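Long-range contact in alpha-1,2-mannosidase (PDB 2WW2), which hydrolyses alpha-mannosides with inversion as a calcium-dependent glycoside hydrolase of family 92 from a human gut symbiont: residues 354-367 and 398-411. Residues are numbered along the deposited sequence; the frame is centred on the assembly and turned at random. Where two conformers were deposited one is given.
Sequences TQSIINAYNESGFM and TVDAEKALEAMIHQ
With CG set trans to the backbone N in both Y361 (chi1 168°) and E406, the phenol lies across the helix 401-411 and the extended E406 chain brings its carboxylate to the hydroxyl. Y361 OH donates to E406 OE2 at 2.7 Å, on the anti side of the carboxylate and 17° out of its plane. The CB of A407 stands 3.5 Å from the centroid of the Y361 ring, almost exactly on the ring normal, a CH-pi contact. K403 folds back at chi2 and chi3 so that its CD borders the ring near CE2 and its NZ forms a salt bridge with E406 OE2 whose hydrogen bond is weak; a water joins NZ to N362 OD1. Within the family 92 catalytic domain, the axes of 354-364 and 401-411 come within 10.6 Å and cross at 63°, Y361 acting as a knob in the hole formed by K403, E406, A407 and H410. A leucine in place of Y361 would probably leave E406 without its hydroxyl donor and strip A407 of the aromatic face above its methyl. Just ahead of the N-cap D400, V399 CG1 is pressed by I358 CG1 at 3.5 Å, tighter than usual van der Waals contact, while I358 CG2 touches K403 CG, the two side chains running past each other in opposite directions. Beyond helix 347-364 the chain turns at G365, and H410 NE2 sits over one face of the F366 ring, offset toward the rim, with the two ring planes oblique. The Q411 amide then meets the M367 backbone twice: OE1 accepts from M367 N at 3.1 Å and NE2 donates to M367 O at 2.9 Å, fixing the amide's rotation, while E369 takes a second bond from NE2. M367 CE tucks against Q411 CB at 3.7 Å, and helix 383-393 touches the M367 side chain through S384 and L388.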
ATOM      1  N   THR A 354      37.393  23.239  -5.202  1.00  8.34           N
ATOM      2  CA  THR A 354      37.656  23.560  -3.788  1.00  9.09           C
ATOM      3  C   THR A 354      38.107  25.007  -3.644  1.00  9.74           C
ATOM      4  O   THR A 354      37.616  25.723  -2.756  1.00  9.41           O
ATOM      5  CB  THR A 354      38.668  22.589  -3.116  1.00  9.07           C
ATOM      6  OG1 THR A 354      39.851  22.524  -3.912  1.00  8.34           O
ATOM      7  CG2 THR A 354      38.050  21.170  -3.009  1.00  9.78           C
ATOM      8  N   GLN A 355      38.995  25.460  -4.531  1.00 10.58           N
ATOM      9  CA  GLN A 355      39.364  26.886  -4.543  1.00 12.09           C
ATOM     10  C   GLN A 355      38.144  27.800  -4.713  1.00 10.38           C
ATOM     11  O   GLN A 355      38.065  28.867  -4.096  1.00 10.29           O
ATOM     12  CB  GLN A 355      40.315  27.213  -5.699  1.00 13.35           C
ATOM     13  CG  GLN A 355      41.787  26.929  -5.504  1.00 18.39           C
ATOM     14  CD  GLN A 355      42.531  27.066  -6.831  1.00 24.51           C
ATOM     15  OE1 GLN A 355      42.817  26.061  -7.525  1.00 27.81           O
ATOM     16  NE2 GLN A 355      42.784  28.311  -7.231  1.00 24.39           N
ATOM     17  N   SER A 356      37.210  27.408  -5.572  1.00  9.79           N
ATOM     18  CA  SER A 356      36.041  28.251  -5.849  0.50  9.83           C
ATOM     19  C   SER A 356      35.102  28.377  -4.650  1.00  9.66           C
ATOM     20  O   SER A 356      34.431  29.400  -4.485  1.00  9.83           O
ATOM     21  CB  SER A 356      35.267  27.777  -7.085  0.50  9.92           C
ATOM     22  OG  SER A 356      34.573  26.567  -6.841  0.50 10.66           O
ATOM     23  N   ILE A 357      35.058  27.350  -3.811  1.00  8.63           N
ATOM     24  CA  ILE A 357      34.250  27.398  -2.594  1.00  8.14           C
ATOM     25  C   ILE A 357      34.813  28.473  -1.667  1.00  8.29           C
ATOM     26  O   ILE A 357      34.069  29.278  -1.097  1.00  8.31           O
ATOM     27  CB  ILE A 357      34.250  26.013  -1.882  1.00  8.45           C
ATOM     28  CG1 ILE A 357      33.357  25.031  -2.644  1.00  8.27           C
ATOM     29  CG2 ILE A 357      33.785  26.129  -0.419  1.00  7.26           C
ATOM     30  CD1 ILE A 357      33.526  23.574  -2.183  1.00 10.23           C
ATOM     31  N   ILE A 358      36.132  28.491  -1.521  1.00  8.25           N
ATOM     32  CA  ILE A 358      36.784  29.522  -0.697  1.00  8.26           C
ATOM     33  C   ILE A 358      36.575  30.917  -1.321  1.00  8.55           C
ATOM     34  O   ILE A 358      36.310  31.892  -0.623  1.00  8.60           O
ATOM     35  CB  ILE A 358      38.287  29.212  -0.499  1.00  8.80           C
ATOM     36  CG1 ILE A 358      38.438  27.868   0.219  1.00  8.65           C
ATOM     37  CG2 ILE A 358      38.997  30.326   0.308  1.00  8.43           C
ATOM     38  CD1 ILE A 358      37.607  27.779   1.477  1.00 10.76           C
ATOM     39  N   ASN A 359      36.682  31.012  -2.642  1.00  8.09           N
ATOM     40  CA  ASN A 359      36.450  32.285  -3.307  1.00  8.25           C
ATOM     41  C   ASN A 359      35.033  32.795  -3.008  1.00  8.31           C
ATOM     42  O   ASN A 359      34.842  33.965  -2.727  1.00  8.23           O
ATOM     43  CB  ASN A 359      36.643  32.164  -4.827  1.00  7.64           C
ATOM     44  CG  ASN A 359      38.086  31.918  -5.222  1.00  9.03           C
ATOM     45  OD1 ASN A 359      39.004  32.177  -4.446  1.00  9.28           O
ATOM     46  ND2 ASN A 359      38.293  31.407  -6.435  1.00  7.37           N
ATOM     47  N   ALA A 360      34.041  31.917  -3.098  1.00  8.56           N
ATOM     48  CA  ALA A 360      32.649  32.313  -2.822  1.00  8.57           C
ATOM     49  C   ALA A 360      32.547  32.800  -1.389  1.00  8.83           C
ATOM     50  O   ALA A 360      31.858  33.797  -1.097  1.00  8.82           O
ATOM     51  CB  ALA A 360      31.689  31.116  -3.066  1.00  7.99           C
ATOM     52  N   TYR A 361      33.234  32.099  -0.487  1.00  8.59           N
ATOM     53  CA  TYR A 361      33.288  32.511   0.926  1.00  9.22           C
ATOM     54  C   TYR A 361      33.910  33.904   1.069  1.00  9.78           C
ATOM     55  O   TYR A 361      33.390  34.749   1.810  1.00  9.68           O
ATOM     56  CB  TYR A 361      34.060  31.478   1.766  1.00  8.42           C
ATOM     57  CG  TYR A 361      34.424  31.939   3.165  1.00  9.58           C
ATOM     58  CD1 TYR A 361      33.484  31.939   4.193  1.00  8.97           C
ATOM     59  CD2 TYR A 361      35.716  32.366   3.458  1.00  9.47           C
ATOM     60  CE1 TYR A 361      33.832  32.361   5.480  1.00 10.94           C
ATOM     61  CE2 TYR A 361      36.069  32.778   4.731  1.00 12.39           C
ATOM     62  CZ  TYR A 361      35.125  32.778   5.732  1.00 12.07           C
ATOM     63  OH  TYR A 361      35.500  33.185   6.993  1.00 14.76           O
ATOM     64  N   ASN A 362      35.011  34.154   0.354  1.00 10.21           N
ATOM     65  CA  ASN A 362      35.656  35.464   0.438  1.00 10.78           C
ATOM     66  C   ASN A 362      34.734  36.555  -0.118  1.00 10.80           C
ATOM     67  O   ASN A 362      34.665  37.657   0.416  1.00 10.88           O
ATOM     68  CB  ASN A 362      37.005  35.477  -0.303  1.00 10.83           C
ATOM     69  CG  ASN A 362      38.077  34.690   0.427  1.00 11.47           C
ATOM     70  OD1 ASN A 362      38.021  34.537   1.642  1.00 12.64           O
ATOM     71  ND2 ASN A 362      39.063  34.196  -0.310  1.00 11.63           N
ATOM     72  N   GLU A 363      34.019  36.227  -1.189  1.00 10.29           N
ATOM     73  CA  GLU A 363      33.165  37.193  -1.870  1.00 10.51           C
ATOM     74  C   GLU A 363      31.802  37.427  -1.203  1.00 10.57           C
ATOM     75  O   GLU A 363      31.164  38.448  -1.462  1.00 11.54           O
ATOM     76  CB  GLU A 363      32.989  36.778  -3.342  1.00  9.90           C
ATOM     77  CG  GLU A 363      34.249  37.000  -4.142  1.00 10.75           C
ATOM     78  CD  GLU A 363      34.436  36.014  -5.283  1.00 10.96           C
ATOM     79  OE1 GLU A 363      33.435  35.523  -5.849  1.00 11.10           O
ATOM     80  OE2 GLU A 363      35.595  35.737  -5.625  1.00 12.62           O
ATOM     81  N   SER A 364      31.350  36.506  -0.355  1.00  9.57           N
ATOM     82  CA  SER A 364      29.992  36.604   0.202  1.00  9.72           C
ATOM     83  C   SER A 364      29.884  36.454   1.719  1.00  9.54           C
ATOM     84  O   SER A 364      28.849  36.773   2.301  1.00  9.27           O
ATOM     85  CB  SER A 364      29.079  35.548  -0.438  1.00  9.70           C
ATOM     86  OG  SER A 364      29.344  34.277   0.116  1.00 10.12           O
ATOM     87  N   GLY A 365      30.917  35.922   2.356  1.00  9.61           N
ATOM     88  CA  GLY A 365      30.850  35.677   3.806  1.00  9.09           C
ATOM     89  C   GLY A 365      30.464  34.251   4.179  1.00  9.20           C
ATOM     90  O   GLY A 365      30.670  33.828   5.327  1.00  9.02           O
ATOM     91  N   PHE A 366      29.910  33.503   3.218  1.00  8.48           N
ATOM     92  CA  PHE A 366      29.530  32.116   3.467  1.00  7.85           C
ATOM     93  C   PHE A 366      29.984  31.222   2.323  1.00  8.17           C
ATOM     94  O   PHE A 366      30.007  31.644   1.166  1.00  7.71           O
ATOM     95  CB  PHE A 366      28.001  31.978   3.605  1.00  7.34           C
ATOM     96  CG  PHE A 366      27.436  32.525   4.907  1.00  8.94           C
ATOM     97  CD1 PHE A 366      27.346  31.718   6.031  1.00  8.38           C
ATOM     98  CD2 PHE A 366      26.952  33.826   4.978  1.00  9.03           C
ATOM     99  CE1 PHE A 366      26.806  32.190   7.224  1.00 10.37           C
ATOM    100  CE2 PHE A 366      26.412  34.315   6.165  1.00 10.51           C
ATOM    101  CZ  PHE A 366      26.347  33.494   7.298  1.00  9.90           C
ATOM    102  N   MET A 367      30.291  29.968   2.627  1.00  8.09           N
ATOM    103  CA  MET A 367      30.460  28.987   1.566  1.00  8.25           C
ATOM    104  C   MET A 367      29.093  28.642   0.989  1.00  8.04           C
ATOM    105  O   MET A 367      28.083  28.656   1.700  1.00  8.63           O
ATOM    106  CB  MET A 367      31.128  27.714   2.086  1.00  7.99           C
ATOM    107  CG  MET A 367      32.528  27.945   2.640  1.00  8.98           C
ATOM    108  SD  MET A 367      33.348  26.384   3.044  1.00 11.18           S
ATOM    109  CE  MET A 367      32.537  25.972   4.592  1.00  8.49           C
ATOM    110  N   THR A 398      44.579  22.574  -2.490  1.00 13.27           N
ATOM    111  CA  THR A 398      44.841  23.816  -3.206  1.00 14.42           C
ATOM    112  C   THR A 398      44.434  25.035  -2.388  1.00 14.84           C
ATOM    113  O   THR A 398      44.870  26.135  -2.664  1.00 16.30           O
ATOM    114  CB  THR A 398      44.096  23.860  -4.548  1.00 14.37           C
ATOM    115  OG1 THR A 398      42.692  23.662  -4.333  1.00 15.26           O
ATOM    116  CG2 THR A 398      44.608  22.743  -5.457  1.00 14.96           C
ATOM    117  N   VAL A 399      43.568  24.846  -1.406  1.00 14.68           N
ATOM    118  CA  VAL A 399      43.166  25.945  -0.538  1.00 14.08           C
ATOM    119  C   VAL A 399      44.155  26.103   0.620  1.00 14.11           C
ATOM    120  O   VAL A 399      44.891  25.171   0.965  1.00 14.01           O
ATOM    121  CB  VAL A 399      41.746  25.724   0.012  1.00 14.01           C
ATOM    122  CG1 VAL A 399      40.732  25.617  -1.148  1.00 14.28           C
ATOM    123  CG2 VAL A 399      41.697  24.451   0.878  1.00 13.54           C
ATOM    124  N   ASP A 400      44.168  27.286   1.216  1.00 13.08           N
ATOM    125  CA  ASP A 400      44.950  27.523   2.408  1.00 13.31           C
ATOM    126  C   ASP A 400      44.257  26.876   3.616  1.00 12.69           C
ATOM    127  O   ASP A 400      43.077  27.123   3.868  1.00 11.71           O
ATOM    128  CB  ASP A 400      45.082  29.019   2.639  1.00 13.82           C
ATOM    129  CG  ASP A 400      45.787  29.332   3.931  1.00 16.14           C
ATOM    130  OD1 ASP A 400      47.031  29.231   3.959  1.00 19.46           O
ATOM    131  OD2 ASP A 400      45.106  29.654   4.923  1.00 18.23           O
ATOM    132  N   ALA A 401      44.996  26.057   4.356  1.00 12.03           N
ATOM    133  CA  ALA A 401      44.437  25.301   5.469  1.00 12.55           C
ATOM    134  C   ALA A 401      43.723  26.182   6.491  1.00 12.94           C
ATOM    135  O   ALA A 401      42.613  25.870   6.924  1.00 11.71           O
ATOM    136  CB  ALA A 401      45.542  24.479   6.167  1.00 12.58           C
ATOM    137  N   GLU A 402      44.377  27.266   6.901  1.00 13.29           N
ATOM    138  CA  GLU A 402      43.819  28.120   7.952  1.00 14.30           C
ATOM    139  C   GLU A 402      42.575  28.853   7.489  1.00 14.03           C
ATOM    140  O   GLU A 402      41.623  29.006   8.254  1.00 14.12           O
ATOM    141  CB  GLU A 402      44.857  29.136   8.438  1.00 14.86           C
ATOM    142  CG  GLU A 402      46.066  28.502   9.080  1.00 18.21           C
ATOM    143  CD  GLU A 402      45.910  28.357  10.565  1.00 23.49           C
ATOM    144  OE1 GLU A 402      44.754  28.437  11.052  1.00 25.94           O
ATOM    145  OE2 GLU A 402      46.947  28.192  11.252  1.00 26.11           O
ATOM    146  N   LYS A 403      42.602  29.333   6.250  1.00 13.64           N
ATOM    147  CA  LYS A 403      41.446  30.021   5.673  1.00 13.67           C
ATOM    148  C   LYS A 403      40.289  29.033   5.520  1.00 12.64           C
ATOM    149  O   LYS A 403      39.130  29.359   5.821  1.00 12.16           O
ATOM    150  CB  LYS A 403      41.811  30.643   4.316  1.00 13.45           C
ATOM    151  CG  LYS A 403      40.612  31.119   3.486  1.00 17.42           C
ATOM    152  CD  LYS A 403      39.885  32.312   4.135  1.00 21.02           C
ATOM    153  CE  LYS A 403      40.508  33.636   3.749  1.00 24.21           C
ATOM    154  NZ  LYS A 403      40.106  34.718   4.705  1.00 25.90           N
ATOM    155  N   ALA A 404      40.594  27.821   5.052  1.00 11.42           N
ATOM    156  CA  ALA A 404      39.539  26.809   4.905  1.00 10.50           C
ATOM    157  C   ALA A 404      38.928  26.467   6.266  1.00 10.12           C
ATOM    158  O   ALA A 404      37.710  26.385   6.396  1.00  9.15           O
ATOM    159  CB  ALA A 404      40.064  25.543   4.207  1.00 10.37           C
ATOM    160  N   LEU A 405      39.769  26.286   7.284  1.00  9.65           N
ATOM    161  CA  LEU A 405      39.243  25.973   8.608  1.00 10.06           C
ATOM    162  C   LEU A 405      38.323  27.092   9.124  1.00 10.74           C
ATOM    163  O   LEU A 405      37.294  26.825   9.759  1.00 10.94           O
ATOM    164  CB  LEU A 405      40.378  25.737   9.608  1.00 10.16           C
ATOM    165  CG  LEU A 405      39.895  25.367  11.022  1.00  9.43           C
ATOM    166  CD1 LEU A 405      38.944  24.161  11.011  1.00  9.43           C
ATOM    167  CD2 LEU A 405      41.075  25.107  11.948  1.00 10.80           C
ATOM    168  N   GLU A 406      38.726  28.342   8.887  1.00 10.61           N
ATOM    169  CA  GLU A 406      37.962  29.500   9.354  1.00 10.79           C
ATOM    170  C   GLU A 406      36.587  29.505   8.693  1.00 10.11           C
ATOM    171  O   GLU A 406      35.565  29.711   9.355  1.00  9.20           O
ATOM    172  CB  GLU A 406      38.722  30.782   9.024  1.00 11.88           C
ATOM    173  CG  GLU A 406      37.927  32.067   9.143  1.00 15.37           C
ATOM    174  CD  GLU A 406      38.631  33.243   8.451  1.00 19.96           C
ATOM    175  OE1 GLU A 406      39.687  33.670   8.948  1.00 21.23           O
ATOM    176  OE2 GLU A 406      38.128  33.739   7.417  1.00 20.83           O
ATOM    177  N   ALA A 407      36.579  29.257   7.385  1.00  8.64           N
ATOM    178  CA  ALA A 407      35.350  29.202   6.612  1.00  8.46           C
ATOM    179  C   ALA A 407      34.426  28.086   7.109  1.00  8.37           C
ATOM    180  O   ALA A 407      33.212  28.278   7.220  1.00  8.27           O
ATOM    181  CB  ALA A 407      35.683  28.991   5.115  1.00  7.89           C
ATOM    182  N   MET A 408      35.007  26.922   7.402  1.00  7.87           N
ATOM    183  CA  MET A 408      34.243  25.761   7.873  1.00  7.59           C
ATOM    184  C   MET A 408      33.585  26.056   9.208  1.00  6.97           C
ATOM    185  O   MET A 408      32.397  25.803   9.399  1.00  6.61           O
ATOM    186  CB  MET A 408      35.169  24.556   8.063  1.00  7.79           C
ATOM    187  CG  MET A 408      35.648  23.913   6.774  1.00  9.25           C
ATOM    188  SD  MET A 408      36.903  22.685   7.198  1.00 11.78           S
ATOM    189  CE  MET A 408      37.603  22.439   5.562  1.00  9.13           C
ATOM    190  N   ILE A 409      34.376  26.569  10.145  1.00  6.25           N
ATOM    191  CA  ILE A 409      33.853  26.898  11.450  1.00  6.39           C
ATOM    192  C   ILE A 409      32.746  27.955  11.343  1.00  7.19           C
ATOM    193  O   ILE A 409      31.715  27.856  12.029  1.00  8.08           O
ATOM    194  CB  ILE A 409      34.974  27.396  12.407  1.00  6.60           C
ATOM    195  CG1 ILE A 409      35.934  26.247  12.725  1.00  7.13           C
ATOM    196  CG2 ILE A 409      34.369  27.938  13.697  1.00  6.01           C
ATOM    197  CD1 ILE A 409      37.174  26.680  13.469  1.00  7.72           C
ATOM    198  N   HIS A 410      32.958  28.976  10.512  1.00  7.03           N
ATOM    199  CA  HIS A 410      31.961  30.046  10.368  1.00  7.27           C
ATOM    200  C   HIS A 410      30.642  29.497   9.815  1.00  7.78           C
ATOM    201  O   HIS A 410      29.549  29.889  10.232  1.00  8.05           O
ATOM    202  CB  HIS A 410      32.491  31.178   9.482  1.00  7.45           C
ATOM    203  CG  HIS A 410      31.458  32.196   9.119  1.00  7.15           C
ATOM    204  ND1 HIS A 410      31.075  33.216   9.970  1.00 11.19           N
ATOM    205  CD2 HIS A 410      30.723  32.349   7.994  1.00  7.50           C
ATOM    206  CE1 HIS A 410      30.145  33.948   9.381  1.00  7.53           C
ATOM    207  NE2 HIS A 410      29.915  33.439   8.181  1.00 10.28           N
ATOM    208  N   GLN A 411      30.754  28.559   8.885  1.00  7.56           N
ATOM    209  CA  GLN A 411      29.583  27.930   8.289  1.00  8.10           C
ATOM    210  C   GLN A 411      28.718  27.234   9.361  1.00  8.48           C
ATOM    211  O   GLN A 411      27.504  27.081   9.190  1.00  8.78           O
ATOM    212  CB  GLN A 411      30.029  26.929   7.210  1.00  7.57           C
ATOM    213  CG  GLN A 411      28.926  26.490   6.237  1.00  8.94           C
ATOM    214  CD  GLN A 411      28.640  27.528   5.164  1.00 10.62           C
ATOM    215  OE1 GLN A 411      29.157  28.652   5.208  1.00 11.25           O
ATOM    216  NE2 GLN A 411      27.823  27.150   4.177  1.00  8.53           N
TER
HETATM  217  O   HOH W   1      41.904  22.239  -1.934  1.00 10.04           O
HETATM  218  O   HOH W   2      37.238  35.933   3.847  1.00 24.80           O